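Side-chain contacts in arginine kinase (Anthopleura japonica, PDB 4RF6), which catalyses the reversible transfer of a phosphoryl group from ATP to L-arginine, giving phosphoarginine and ADP, with two phosphagen kinase repeats in one chain: residues D59-N62 with S63-N67; S251-C254 with R255-E259; N305-K309 with Y310-A314; E381-S384 with L385-Y389. All blocks are in the same frame, centred on the assembly; numbering follows the deposited sequence.

Contact 1. Residues D59-N62 with S63-N67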
loop_
_atom_site.group_PDB
_atom_site.type_symbol
_atom_site.label_atom_id
_atom_site.label_comp_id
_atom_site.label_asym_id
_atom_site.label_seq_id
_atom_site.Cartn_x
_atom_site.Cartn_y
_atom_site.Cartn_z
ATOM N N ASP A 59 3.628 29.555 31.349
ATOM C CA ASP A 59 4.287 28.901 30.219
ATOM C C ASP A 59 3.559 27.613 29.859
ATOM O O ASP A 59 3.401 27.272 28.683
ATOM C CB ASP A 59 5.744 28.574 30.556
ATOM C CG ASP A 59 6.619 29.807 30.652
ATOM O OD1 ASP A 59 6.439 30.732 29.833
ATOM O OD2 ASP A 59 7.490 29.845 31.546
ATOM N N CYS A 60 3.112 26.900 30.887
ATOM C CA CYS A 60 2.453 25.617 30.693
ATOM C C CYS A 60 1.035 25.746 30.147
ATOM O O CYS A 60 0.606 24.940 29.321
ATOM C CB CYS A 60 2.440 24.830 32.000
ATOM S SG CYS A 60 4.067 24.195 32.452
ATOM N N ILE A 61 0.307 26.759 30.602
ATOM C CA ILE A 61 -1.096 26.887 30.223
ATOM C C ILE A 61 -1.302 27.767 28.997
ATOM O O ILE A 61 -2.427 27.895 28.515
ATOM C CB ILE A 61 -1.945 27.471 31.370
ATOM C CG1 ILE A 61 -1.542 28.924 31.639
ATOM C CG2 ILE A 61 -1.827 26.605 32.630
ATOM C CD1 ILE A 61 -2.467 29.645 32.605
ATOM N N ASN A 62 -0.229 28.373 28.496
ATOM C CA ASN A 62 -0.361 29.395 27.453
ATOM C C ASN A 62 -1.134 28.951 26.213
ATOM O O ASN A 62 -1.987 29.692 25.713
ATOM C CB ASN A 62 0.997 29.958 27.035
ATOM C CG ASN A 62 0.865 31.196 26.159
ATOM O OD1 ASN A 62 0.195 32.162 26.534
ATOM N ND2 ASN A 62 1.478 31.163 24.978
ATOM N N SER A 63 -0.842 27.753 25.717
ATOM C CA SER A 63 -1.471 27.287 24.482
ATOM C C SER A 63 -2.983 27.148 24.645
ATOM O O SER A 63 -3.750 27.453 23.724
ATOM C CB SER A 63 -0.863 25.966 24.024
ATOM O OG SER A 63 -1.398 25.583 22.773
ATOM N N GLY A 64 -3.407 26.702 25.824
ATOM C CA GLY A 64 -4.819 26.513 26.107
ATOM C C GLY A 64 -5.612 27.800 26.261
ATOM O O GLY A 64 -6.844 27.789 26.177
ATOM N N VAL A 65 -4.914 28.906 26.501
ATOM C CA VAL A 65 -5.562 30.211 26.586
ATOM C C VAL A 65 -5.560 30.884 25.215
ATOM O O VAL A 65 -6.556 31.491 24.806
ATOM C CB VAL A 65 -4.871 31.130 27.605
ATOM C CG1 VAL A 65 -5.703 32.385 27.824
ATOM C CG2 VAL A 65 -4.661 30.403 28.925
ATOM N N VAL A 66 -4.431 30.775 24.514
ATOM C CA VAL A 66 -4.314 31.288 23.152
ATOM C C VAL A 66 -5.314 30.574 22.252
ATOM O O VAL A 66 -6.027 31.205 21.470
ATOM C CB VAL A 66 -2.889 31.098 22.590
ATOM C CG1 VAL A 66 -2.847 31.387 21.086
ATOM C CG2 VAL A 66 -1.898 31.983 23.333
ATOM N N ASN A 67 -5.360 29.251 22.380
ATOM C CA ASN A 67 -6.283 28.424 21.615
ATOM C C ASN A 67 -7.401 27.911 22.512
ATOM O O ASN A 67 -7.316 26.807 23.056
ATOM C CB ASN A 67 -5.541 27.249 20.973
ATOM C CG ASN A 67 -4.300 27.687 20.214
ATOM O OD1 ASN A 67 -4.393 28.232 19.114
ATOM N ND2 ASN A 67 -3.129 27.449 20.802
HETATM O O HOH W 1 1.085 25.765 26.707
#
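Asn-62 and Val-66 meet one turn apart on helix 57-66, in the all-helical N-terminal part of the first phosphagen kinase repeat. The backbone bond from Val-66 N to Asn-62 O is short and nearly straight, 2.9 Å and 172° at the hydrogen. Val-65 N also donates to Asn-62 O, from above the carbonyl plane, so this one oxygen takes two N-H groups. Over the same turn the CG2 methyl of Val-66 packs obliquely against the amide of Asn-62, 3.8 Å from its OD1. CG of Asn-62 stands anti to its backbone N (chi1 -169°). This carries the amide toward helix 200-205, where Asn-62 ND2 donates to Ala-204 O and Ser-63 OG is bonded to Phe-201 O.

The helix is kinked here. Gly-64 N and Val-65 N make only weak bonds to Ile-61 O, and Ser-63 N has no bond to the turn before. A water bridges the gap: it accepts from Ser-63 N and lies 2.8 Å from Cys-60 O, to which it may donate.

Further out, Ala-10 of helix 7-14 touches Asn-62, Val-65 and Val-66. Gly-64 lies close to Gly-73, assigned to the substrate site by similarity, which places the bend beside the probable arginine pocket.

Asn-67 leaves the helical conformation and closes the C-terminal end. Its N and its ND2 both donate to Ser-63 O, from opposite faces of the carbonyl plane. The side-chain bond, from Asn-67 ND2 to Ser-63 O, measures 3.0 Å, and the same ND2 makes a weak bond to Ser-63 OG at 3.2 Å.

Contact 2. Residues S251-C254 with R255-E259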
loop_
_atom_site.group_PDB
_atom_site.type_symbol
_atom_site.label_atom_id
_atom_site.label_comp_id
_atom_site.label_asym_id
_atom_site.label_seq_id
_atom_site.Cartn_x
_atom_site.Cartn_y
_atom_site.Cartn_z
ATOM N N SER A 251 8.285 -5.311 16.417
ATOM C CA SER A 251 9.656 -5.804 16.536
ATOM C C SER A 251 10.654 -4.763 16.023
ATOM O O SER A 251 11.633 -4.441 16.701
ATOM C CB SER A 251 9.816 -7.124 15.770
ATOM O OG SER A 251 11.159 -7.557 15.770
ATOM N N ARG A 252 10.391 -4.248 14.822
ATOM C CA ARG A 252 11.221 -3.221 14.202
ATOM C C ARG A 252 11.248 -1.957 15.062
ATOM O O ARG A 252 12.307 -1.352 15.263
ATOM C CB ARG A 252 10.705 -2.915 12.788
ATOM C CG ARG A 252 11.482 -1.841 12.032
ATOM C CD ARG A 252 11.139 -1.841 10.543
ATOM N NE ARG A 252 9.727 -1.549 10.297
ATOM C CZ ARG A 252 8.842 -2.433 9.837
ATOM N NH1 ARG A 252 9.215 -3.675 9.562
ATOM N NH2 ARG A 252 7.582 -2.070 9.646
ATOM N N LEU A 253 10.084 -1.572 15.584
ATOM C CA LEU A 253 9.998 -0.413 16.469
ATOM C C LEU A 253 10.887 -0.607 17.691
ATOM O O LEU A 253 11.731 0.242 18.003
ATOM C CB LEU A 253 8.557 -0.169 16.918
ATOM C CG LEU A 253 8.386 1.028 17.856
ATOM C CD1 LEU A 253 8.832 2.306 17.168
ATOM C CD2 LEU A 253 6.952 1.160 18.351
ATOM N N CYS A 254 10.692 -1.732 18.374
ATOM C CA CYS A 254 11.431 -2.024 19.597
ATOM C C CYS A 254 12.936 -2.047 19.374
ATOM O O CYS A 254 13.693 -1.459 20.151
ATOM C CB CYS A 254 10.956 -3.342 20.200
ATOM S SG CYS A 254 9.342 -3.187 20.991
ATOM N N ARG A 255 13.362 -2.716 18.306
ATOM C CA ARG A 255 14.778 -2.786 17.950
ATOM C C ARG A 255 15.424 -1.401 17.936
ATOM O O ARG A 255 16.492 -1.197 18.515
ATOM C CB ARG A 255 14.954 -3.471 16.592
ATOM C CG ARG A 255 15.575 -4.864 16.670
ATOM C CD ARG A 255 14.947 -5.809 15.654
ATOM N NE ARG A 255 14.955 -5.237 14.309
ATOM C CZ ARG A 255 14.044 -5.503 13.379
ATOM N NH1 ARG A 255 13.044 -6.334 13.640
ATOM N NH2 ARG A 255 14.128 -4.930 12.189
ATOM N N ALA A 256 14.759 -0.443 17.297
ATOM C CA ALA A 256 15.295 0.913 17.198
ATOM C C ALA A 256 15.227 1.671 18.521
ATOM O O ALA A 256 16.189 2.338 18.910
ATOM C CB ALA A 256 14.580 1.689 16.109
ATOM N N VAL A 257 14.081 1.587 19.197
ATOM C CA VAL A 257 13.856 2.345 20.426
ATOM C C VAL A 257 14.773 1.872 21.555
ATOM O O VAL A 257 15.358 2.684 22.279
ATOM C CB VAL A 257 12.378 2.281 20.874
ATOM C CG1 VAL A 257 12.200 2.957 22.228
ATOM C CG2 VAL A 257 11.470 2.939 19.828
ATOM N N ASN A 258 14.904 0.557 21.700
ATOM C CA ASN A 258 15.776 -0.003 22.729
ATOM C C ASN A 258 17.246 0.378 22.527
ATOM O O ASN A 258 17.970 0.620 23.495
ATOM C CB ASN A 258 15.593 -1.525 22.821
ATOM C CG ASN A 258 14.271 -1.918 23.460
ATOM O OD1 ASN A 258 13.745 -1.200 24.310
ATOM N ND2 ASN A 258 13.728 -3.061 23.053
ATOM N N GLU A 259 17.680 0.445 21.271
ATOM C CA GLU A 259 19.043 0.870 20.956
ATOM C C GLU A 259 19.285 2.326 21.359
ATOM O O GLU A 259 20.307 2.656 21.969
ATOM C CB GLU A 259 19.352 0.672 19.467
ATOM C CG GLU A 259 20.719 1.199 19.037
ATOM C CD GLU A 259 21.878 0.558 19.792
ATOM O OE1 GLU A 259 21.717 -0.569 20.308
ATOM O OE2 GLU A 259 22.957 1.186 19.866
#
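Bends at chi2 and chi3 (52°) fold the Arg-255 chain back along helix 246-264 toward Ser-251 and Arg-252, while OG of Ser-251 lies anti to its own backbone N and meets the returning guanidinium at its edge. Arg-255 NH1 donates to Ser-251 OG at 3.1 Å. The bond is weak, because the angle at the hydrogen is only 132°. One face of the guanidinium lies over the backbone of Arg-252, with CA 3.6 Å above the plane and toward its rim. The aliphatic part of Arg-255 passes Ser-251 O, which also accepts the backbone N of Arg-255 at 2.9 Å.

On another side of the helix, Leu-253 and Val-257 lie side by side and point the same way. Leu-253 CD1 touches Val-257 CG2 at 3.8 Å. This pair forms part of the apolar surface that packs on the antiparallel sheet of the catalytic domain. Both side chains touch Ile-237 and Val-134, and Leu-253 also meets Ile-132, predicted to belong to the ATP site.

Asn-258 lies against the Cys-254 carbonyl through CB and CG. Its backbone N bonds to Cys-254 O at 2.8 Å, and its ND2 donates to Met-110 O.

The two guanidinium planes are turned 77° apart, and NH1 of Arg-252 stays 5.7 Å from NH2 of Arg-255. Arg-252 pairs with Glu-241 and Arg-255 with Asp-169, which Arg-252 also touches. These carboxylates probably offset the like charges, while the weak serine bond adds a local tether for Arg-255.

Contact 3. Residues N305-K309 with Y310-A314; sequences NILTK and YHIQA
This is a helix C-terminal end closed by a Schellman motif, at the turn from helix 303-310 into the edge strand 312-316 of the catalytic domain sheet. His-311 is the reversing residue, with a positive phi of 57°. Its N bonds to Thr-308 O at 3.2 Å, from above the carbonyl plane. Ile-312 N reaches back to Leu-307 O at 3.0 Å. Tyr-310 N keeps the normal helical bond to Ile-306 O.

Side chains wrap the end of the helix. Lys-309 and Tyr-310 run side by side in the same direction. CG of Lys-309 sits over the ring centre, 3.9 Å from the centroid and 9° off the normal, a CH-pi contact. The bent lysine chain then follows the ring outward, and its CE comes 3.3 Å from Tyr-310 OH. Ile-306 CG2 meets the ring from a different direction, in plane at the edge, 3.9 Å from Tyr-310 CD2. One face of the His-311 imidazole lies against Lys-309 O.

Leu-307 fills the angle between helix and strand. It crosses Ile-312 at about a right angle, with CD2 3.8 Å from Ile-312 CG1. Its other methyl, CD1, touches Ala-314 CB at 4.0 Å. The two methyls of one leucine thus bridge to two residues of the strand.

The strand runs back at 144° to the helix segment. It pairs antiparallel with strand 331-336: Gln-313 bonds to Ser-335 through the backbone and through NE2 to OG, and both Ile-312 and Ala-314 touch Ile-334. Helix 344-370 packs alongside, meeting Ile-306 through Ala-357 and Leu-361, Tyr-310 through Asp-353, and Ile-312 through Met-351.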
loop_
_atom_site.group_PDB
_atom_site.type_symbol
_atom_site.label_atom_id
_atom_site.label_comp_id
_atom_site.label_asym_id
_atom_site.label_seq_id
_atom_site.Cartn_x
_atom_site.Cartn_y
_atom_site.Cartn_z
ATOM N N ASN A 305 -18.948 -4.065 22.083
ATOM C CA ASN A 305 -18.440 -4.894 23.171
ATOM C C ASN A 305 -16.966 -5.276 22.995
ATOM O O ASN A 305 -16.196 -5.283 23.955
ATOM C CB ASN A 305 -19.293 -6.157 23.324
ATOM C CG ASN A 305 -20.598 -5.908 24.068
ATOM O OD1 ASN A 305 -21.052 -4.770 24.205
ATOM N ND2 ASN A 305 -21.212 -6.987 24.550
ATOM N N ILE A 306 -16.581 -5.603 21.767
ATOM C CA ILE A 306 -15.195 -5.955 21.471
ATOM C C ILE A 306 -14.288 -4.742 21.653
ATOM O O ILE A 306 -13.230 -4.833 22.288
ATOM C CB ILE A 306 -15.060 -6.526 20.050
ATOM C CG1 ILE A 306 -15.796 -7.861 19.971
ATOM C CG2 ILE A 306 -13.598 -6.710 19.674
ATOM C CD1 ILE A 306 -16.036 -8.361 18.568
ATOM N N LEU A 307 -14.722 -3.602 21.116
ATOM C CA LEU A 307 -13.987 -2.348 21.268
ATOM C C LEU A 307 -13.742 -2.030 22.738
ATOM O O LEU A 307 -12.617 -1.718 23.139
ATOM C CB LEU A 307 -14.744 -1.192 20.616
ATOM C CG LEU A 307 -14.982 -1.253 19.112
ATOM C CD1 LEU A 307 -15.599 0.046 18.615
ATOM C CD2 LEU A 307 -13.684 -1.540 18.372
ATOM N N THR A 308 -14.808 -2.110 23.531
ATOM C CA THR A 308 -14.746 -1.848 24.965
ATOM C C THR A 308 -13.786 -2.815 25.653
ATOM O O THR A 308 -12.929 -2.402 26.438
ATOM C CB THR A 308 -16.141 -1.965 25.620
ATOM O OG1 THR A 308 -17.039 -1.024 25.018
ATOM C CG2 THR A 308 -16.062 -1.684 27.106
ATOM N N LYS A 309 -13.930 -4.101 25.341
ATOM C CA LYS A 309 -13.112 -5.145 25.952
ATOM C C LYS A 309 -11.612 -4.902 25.778
ATOM O O LYS A 309 -10.839 -5.056 26.728
ATOM C CB LYS A 309 -13.499 -6.523 25.399
ATOM C CG LYS A 309 -12.557 -7.663 25.798
ATOM C CD LYS A 309 -13.324 -8.978 25.928
ATOM C CE LYS A 309 -12.541 -10.169 25.389
ATOM N NZ LYS A 309 -11.441 -10.609 26.297
ATOM N N TYR A 310 -11.205 -4.502 24.576
ATOM C CA TYR A 310 -9.786 -4.319 24.293
ATOM C C TYR A 310 -9.312 -2.868 24.401
ATOM O O TYR A 310 -8.150 -2.570 24.115
ATOM C CB TYR A 310 -9.434 -4.937 22.935
ATOM C CG TYR A 310 -9.655 -6.430 22.926
ATOM C CD1 TYR A 310 -8.802 -7.276 23.624
ATOM C CD2 TYR A 310 -10.730 -6.995 22.247
ATOM C CE1 TYR A 310 -9.003 -8.638 23.636
ATOM C CE2 TYR A 310 -10.934 -8.359 22.253
ATOM C CZ TYR A 310 -10.066 -9.173 22.950
ATOM O OH TYR A 310 -10.258 -10.536 22.968
ATOM N N HIS A 311 -10.207 -1.982 24.832
ATOM C CA HIS A 311 -9.894 -0.560 25.008
ATOM C C HIS A 311 -9.375 0.069 23.723
ATOM O O HIS A 311 -8.421 0.856 23.732
ATOM C CB HIS A 311 -8.894 -0.359 26.146
ATOM C CG HIS A 311 -9.192 -1.189 27.353
ATOM N ND1 HIS A 311 -8.326 -2.151 27.825
ATOM C CD2 HIS A 311 -10.275 -1.224 28.166
ATOM C CE1 HIS A 311 -8.856 -2.734 28.886
ATOM N NE2 HIS A 311 -10.038 -2.189 29.113
ATOM N N ILE A 312 -10.012 -0.292 22.616
ATOM C CA ILE A 312 -9.689 0.280 21.319
ATOM C C ILE A 312 -10.885 1.078 20.813
ATOM O O ILE A 312 -11.955 1.046 21.420
ATOM C CB ILE A 312 -9.298 -0.806 20.315
ATOM C CG1 ILE A 312 -10.385 -1.883 20.231
ATOM C CG2 ILE A 312 -7.960 -1.420 20.713
ATOM C CD1 ILE A 312 -10.030 -3.058 19.312
ATOM N N GLN A 313 -10.702 1.805 19.716
ATOM C CA GLN A 313 -11.775 2.622 19.159
ATOM C C GLN A 313 -11.794 2.459 17.643
ATOM O O GLN A 313 -10.754 2.200 17.030
ATOM C CB GLN A 313 -11.571 4.092 19.530
ATOM C CG GLN A 313 -10.238 4.659 19.056
ATOM C CD GLN A 313 -9.856 5.947 19.764
ATOM O OE1 GLN A 313 -10.718 6.709 20.206
ATOM N NE2 GLN A 313 -8.551 6.195 19.877
ATOM N N ALA A 314 -12.972 2.602 17.042
ATOM C CA ALA A 314 -13.098 2.492 15.591
ATOM C C ALA A 314 -13.615 3.784 14.975
ATOM O O ALA A 314 -14.691 4.267 15.337
ATOM C CB ALA A 314 -13.996 1.331 15.217
#

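Contact 4. Residues E381-S384 with L385-Y389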
loop_
_atom_site.group_PDB
_atom_site.type_symbol
_atom_site.label_atom_id
_atom_site.label_comp_id
_atom_site.label_asym_id
_atom_site.label_seq_id
_atom_site.Cartn_x
_atom_site.Cartn_y
_atom_site.Cartn_z
ATOM N N GLU A 381 -31.252 -12.966 -17.674
ATOM C CA GLU A 381 -30.470 -12.115 -18.575
ATOM C C GLU A 381 -28.988 -11.954 -18.220
ATOM O O GLU A 381 -28.287 -11.131 -18.819
ATOM C CB GLU A 381 -31.127 -10.747 -18.765
ATOM C CG GLU A 381 -32.141 -10.707 -19.899
ATOM C CD GLU A 381 -32.372 -9.304 -20.421
ATOM O OE1 GLU A 381 -33.329 -8.649 -19.961
ATOM O OE2 GLU A 381 -31.592 -8.859 -21.288
ATOM N N VAL A 382 -28.512 -12.734 -17.254
ATOM C CA VAL A 382 -27.078 -12.818 -16.979
ATOM C C VAL A 382 -26.457 -13.874 -17.896
ATOM O O VAL A 382 -26.876 -15.030 -17.891
ATOM C CB VAL A 382 -26.797 -13.169 -15.505
ATOM C CG1 VAL A 382 -25.322 -13.490 -15.309
ATOM C CG2 VAL A 382 -27.231 -12.026 -14.592
ATOM N N LYS A 383 -25.461 -13.472 -18.682
ATOM C CA LYS A 383 -24.920 -14.339 -19.726
ATOM C C LYS A 383 -23.425 -14.634 -19.597
ATOM O O LYS A 383 -22.776 -15.014 -20.572
ATOM C CB LYS A 383 -25.224 -13.753 -21.103
ATOM C CG LYS A 383 -26.705 -13.619 -21.372
ATOM C CD LYS A 383 -27.386 -14.980 -21.342
ATOM C CE LYS A 383 -28.894 -14.846 -21.197
ATOM N NZ LYS A 383 -29.507 -14.045 -22.291
ATOM N N SER A 384 -22.884 -14.469 -18.396
ATOM C CA SER A 384 -21.488 -14.816 -18.140
ATOM C C SER A 384 -21.273 -16.325 -18.269
ATOM O O SER A 384 -22.213 -17.110 -18.109
ATOM C CB SER A 384 -21.073 -14.357 -16.745
ATOM O OG SER A 384 -21.790 -15.060 -15.747
ATOM N N LEU A 385 -20.043 -16.731 -18.573
ATOM C CA LEU A 385 -19.707 -18.153 -18.635
ATOM C C LEU A 385 -19.824 -18.771 -17.242
ATOM O O LEU A 385 -20.043 -19.977 -17.098
ATOM C CB LEU A 385 -18.291 -18.350 -19.179
ATOM C CG LEU A 385 -18.004 -17.824 -20.585
ATOM C CD1 LEU A 385 -16.536 -17.964 -20.927
ATOM C CD2 LEU A 385 -18.846 -18.556 -21.610
ATOM N N LEU A 386 -19.664 -17.931 -16.221
ATOM C CA LEU A 386 -19.852 -18.342 -14.836
ATOM C C LEU A 386 -21.249 -18.910 -14.639
ATOM O O LEU A 386 -21.417 -20.024 -14.135
ATOM C CB LEU A 386 -19.632 -17.159 -13.890
ATOM C CG LEU A 386 -19.970 -17.409 -12.420
ATOM C CD1 LEU A 386 -19.143 -18.567 -11.874
ATOM C CD2 LEU A 386 -19.767 -16.148 -11.572
ATOM N N ARG A 387 -22.251 -18.136 -15.042
ATOM C CA ARG A 387 -23.641 -18.548 -14.917
ATOM C C ARG A 387 -23.896 -19.792 -15.762
ATOM O O ARG A 387 -24.606 -20.708 -15.343
ATOM C CB ARG A 387 -24.554 -17.403 -15.369
ATOM C CG ARG A 387 -26.020 -17.535 -14.964
ATOM C CD ARG A 387 -26.800 -18.455 -15.891
ATOM N NE ARG A 387 -28.240 -18.360 -15.691
ATOM C CZ ARG A 387 -29.045 -17.631 -16.457
ATOM N NH1 ARG A 387 -28.545 -16.938 -17.473
ATOM N NH2 ARG A 387 -30.345 -17.601 -16.208
ATOM N N LYS A 388 -23.318 -19.809 -16.958
ATOM C CA LYS A 388 -23.532 -20.896 -17.904
ATOM C C LYS A 388 -23.106 -22.247 -17.334
ATOM O O LYS A 388 -23.770 -23.259 -17.561
ATOM C CB LYS A 388 -22.780 -20.621 -19.212
ATOM C CG LYS A 388 -23.024 -21.661 -20.304
ATOM C CD LYS A 388 -22.357 -21.260 -21.608
ATOM C CE LYS A 388 -22.684 -22.249 -22.713
ATOM N NZ LYS A 388 -21.925 -21.959 -23.962
ATOM N N TYR A 389 -22.011 -22.258 -16.576
ATOM C CA TYR A 389 -21.396 -23.519 -16.157
ATOM C C TYR A 389 -21.484 -23.850 -14.663
ATOM O O TYR A 389 -21.385 -25.019 -14.277
ATOM C CB TYR A 389 -19.945 -23.586 -16.652
ATOM C CG TYR A 389 -19.850 -23.669 -18.154
ATOM C CD1 TYR A 389 -20.421 -24.732 -18.842
ATOM C CD2 TYR A 389 -19.202 -22.682 -18.886
ATOM C CE1 TYR A 389 -20.346 -24.816 -20.215
ATOM C CE2 TYR A 389 -19.121 -22.757 -20.263
ATOM C CZ TYR A 389 -19.694 -23.825 -20.919
ATOM O OH TYR A 389 -19.623 -23.908 -22.286
#
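The chain is extended at Ser-384 (psi 155°) and enters helix 385-389 at the next residue, which makes Ser-384 the N-cap. Its OG accepts from Arg-387 N at 3.2 Å, and the bond is fairly straight. With chi1 at 65°, OG sits between the backbone N and the carbonyl carbon, turned toward the first turn of the helix. It also lies against CB of Leu-386. Ser-384 O takes the first helical backbone bond, from Lys-388 N at 3.1 Å. The serine therefore uses both its hydroxyl and its carbonyl to start the helix.

Ahead of the cap, Val-382 packs obliquely on Arg-387, with CG1 4.0 Å from Arg-387 CB. Arg-387 bends at chi2 (-81°) and turns its guanidinium back along the loop, where NH1 bonds to Pro-380 O. Leu-386 points its end toward Ile-413 and Val-417. This packs the short helix on helix 409-418 within the N-terminal part of the second repeat.

Next along the helix, Lys-388 is extended and its NZ pairs with Asp-447, which also accepts from Tyr-389 OH. CG of Lys-388 lies over the centre of the Tyr-389 ring, 3.9 Å above its plane.

In the fold
The four contacts follow one another along the chain, and none touches another. Contacts 1 to 3 belong to the first repeat and contact 4 to the second. Contacts 1 and 4 are in the N-terminal helical parts of their repeats. Contacts 2 and 3 are in the catalytic part, one on a helix packed against the eight-stranded antiparallel sheet and the other at its edge strand, with centres about 27 Å apart. Helix 344-370, which packs on contact 3, leads through a loop to contact 4. Contacts 1 and 4 lie on opposite sides of the chain's centre, about 67 Å apart between centres. This spread reflects two tandem kinase units, each with its own helical part and sheet.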